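PDB 3IAL: prolyl-tRNA synthetase from Giardia lamblia ATCC 50803, which probably catalyses the ATP-dependent attachment of L-proline to tRNA(Pro), releasing AMP and diphosphate. Local coordinates for residues Ala451-Lys456 with Met512-Ser517. Sequence-based numbering, arbitrary orientation.
Sequences ACIENK and MYCAKS
I453 reaches across to the strand with its longer branch, because a chi1 of -68° sets CG1 beside its own backbone N and a chi2 of -53° bends CD1 round toward C514 and A515; CG2, the other branch, lies anti to that N and is turned to K516. The two methyl groups thus divide the work, and the pair of segments illustrates how the two branches of one isoleucine can share out a helix-to-strand contact. CD1 of I453 rests on the backbone, 3.9 Å from CA of A515 and 4.0 Å from O of C514, while SG of C514 adds an apolar contact 4.2 Å from that same CD1. The CB of A515 points away from the helix, so the main chain itself offers the surface that CD1 meets. CG2 of I453 packs 4.1 Å from CG of K516, whose chain runs extended beyond that atom and passes the isoleucine at a slant; the lysine contributes its aliphatic part here, at the more open margin of an otherwise buried contact. No polar bond joins the two segments, and the surface buried between them is small, 149 Å². The side chains of I453 and C514 both also touch A484, in the loop just before strand 485-489. Strand 510-515 runs antiparallel to both 459-464 and 485-489, and backbone hydrogen bonds join C514 to A460 and A515 to E485. Within these segments, I453 carries the packing of helix 446-455 against strand 510-515, a case of helix-on-sheet packing in the C-terminal domain of prolyl-tRNA synthetase.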
loop_
_atom_site.group_PDB
_atom_site.type_symbol
_atom_site.label_atom_id
_atom_site.label_comp_id
_atom_site.label_asym_id
_atom_site.label_seq_id
_atom_site.Cartn_x
_atom_site.Cartn_y
_atom_site.Cartn_z
ATOM N N ALA B 451 -21.222 39.572 -0.441
ATOM C CA ALA B 451 -20.210 40.316 0.323
ATOM C C ALA B 451 -19.344 39.372 1.153
ATOM O O ALA B 451 -18.148 39.615 1.321
ATOM C CB ALA B 451 -20.862 41.365 1.221
ATOM N N CYS B 452 -19.949 38.296 1.659
ATOM C CA CYS B 452 -19.224 37.292 2.434
ATOM C C CYS B 452 -18.192 36.596 1.554
ATOM O O CYS B 452 -17.004 36.555 1.881
ATOM C CB CYS B 452 -20.186 36.263 3.025
ATOM S SG CYS B 452 -19.367 34.872 3.834
ATOM N N ILE B 453 -18.663 36.064 0.433
ATOM C CA ILE B 453 -17.811 35.402 -0.545
ATOM C C ILE B 453 -16.638 36.298 -0.966
ATOM O O ILE B 453 -15.487 35.859 -0.949
ATOM C CB ILE B 453 -18.627 34.964 -1.788
ATOM C CG1 ILE B 453 -19.602 33.837 -1.414
ATOM C CG2 ILE B 453 -17.707 34.498 -2.913
ATOM C CD1 ILE B 453 -18.968 32.630 -0.704
ATOM N N GLU B 454 -16.935 37.550 -1.309
ATOM C CA GLU B 454 -15.919 38.477 -1.807
ATOM C C GLU B 454 -14.935 38.948 -0.723
ATOM O O GLU B 454 -13.726 38.957 -0.952
ATOM C CB GLU B 454 -16.580 39.705 -2.459
ATOM C CG GLU B 454 -17.259 39.423 -3.790
ATOM C CD GLU B 454 -17.857 40.671 -4.432
ATOM O OE1 GLU B 454 -18.075 41.676 -3.725
ATOM O OE2 GLU B 454 -18.119 40.641 -5.653
ATOM N N ASN B 455 -15.451 39.343 0.442
ATOM C CA ASN B 455 -14.618 40.001 1.462
ATOM C C ASN B 455 -13.991 39.055 2.465
ATOM O O ASN B 455 -12.916 39.334 2.991
ATOM C CB ASN B 455 -15.427 41.049 2.231
ATOM C CG ASN B 455 -16.115 42.038 1.322
ATOM O OD1 ASN B 455 -15.644 42.312 0.221
ATOM N ND2 ASN B 455 -17.245 42.569 1.772
ATOM N N LYS B 456 -14.666 37.944 2.740
ATOM C CA LYS B 456 -14.259 37.047 3.816
ATOM C C LYS B 456 -13.883 35.666 3.293
ATOM O O LYS B 456 -12.893 35.081 3.737
ATOM C CB LYS B 456 -15.397 36.939 4.829
ATOM C CG LYS B 456 -15.091 36.142 6.073
ATOM C CD LYS B 456 -16.278 36.206 7.021
ATOM C CE LYS B 456 -16.126 35.261 8.201
ATOM N NZ LYS B 456 -17.312 35.335 9.104
ATOM N N MET B 512 -28.878 26.276 3.249
ATOM C CA MET B 512 -27.908 25.962 2.218
ATOM C C MET B 512 -26.575 26.586 2.589
ATOM O O MET B 512 -26.519 27.547 3.371
ATOM C CB MET B 512 -28.364 26.462 0.845
ATOM C CG MET B 512 -29.390 25.572 0.180
ATOM S SD MET B 512 -28.771 23.897 -0.098
ATOM C CE MET B 512 -30.072 23.226 -1.125
ATOM N N TYR B 513 -25.512 26.004 2.034
ATOM C CA TYR B 513 -24.161 26.519 2.152
ATOM C C TYR B 513 -23.605 26.807 0.771
ATOM O O TYR B 513 -23.603 25.935 -0.112
ATOM C CB TYR B 513 -23.249 25.512 2.840
ATOM C CG TYR B 513 -23.538 25.292 4.304
ATOM C CD1 TYR B 513 -22.740 25.866 5.279
ATOM C CD2 TYR B 513 -24.589 24.482 4.708
ATOM C CE1 TYR B 513 -22.984 25.652 6.622
ATOM C CE2 TYR B 513 -24.846 24.261 6.047
ATOM C CZ TYR B 513 -24.034 24.840 7.002
ATOM O OH TYR B 513 -24.285 24.633 8.336
ATOM N N CYS B 514 -23.102 28.027 0.606
ATOM C CA CYS B 514 -22.563 28.488 -0.657
ATOM C C CYS B 514 -21.079 28.779 -0.451
ATOM O O CYS B 514 -20.682 29.231 0.626
ATOM C CB CYS B 514 -23.320 29.752 -1.093
ATOM S SG CYS B 514 -22.463 30.815 -2.220
ATOM N N ALA B 515 -20.275 28.536 -1.484
ATOM C CA ALA B 515 -18.834 28.788 -1.425
ATOM C C ALA B 515 -18.166 28.737 -2.798
ATOM O O ALA B 515 -18.678 28.118 -3.733
ATOM C CB ALA B 515 -18.151 27.783 -0.503
ATOM N N LYS B 516 -17.018 29.405 -2.893
ATOM C CA LYS B 516 -16.091 29.220 -3.998
ATOM C C LYS B 516 -15.391 27.890 -3.807
ATOM O O LYS B 516 -14.919 27.582 -2.713
ATOM C CB LYS B 516 -15.019 30.308 -4.013
ATOM C CG LYS B 516 -15.410 31.600 -4.676
ATOM C CD LYS B 516 -14.155 32.331 -5.127
ATOM C CE LYS B 516 -14.458 33.650 -5.793
ATOM N NZ LYS B 516 -13.347 34.037 -6.720
ATOM N N SER B 517 -15.298 27.119 -4.880
ATOM C CA SER B 517 -14.750 25.779 -4.827
ATOM C C SER B 517 -13.436 25.722 -5.580
ATOM O O SER B 517 -13.201 26.530 -6.474
ATOM C CB SER B 517 -15.741 24.813 -5.472
ATOM O OG SER B 517 -15.277 23.477 -5.420
#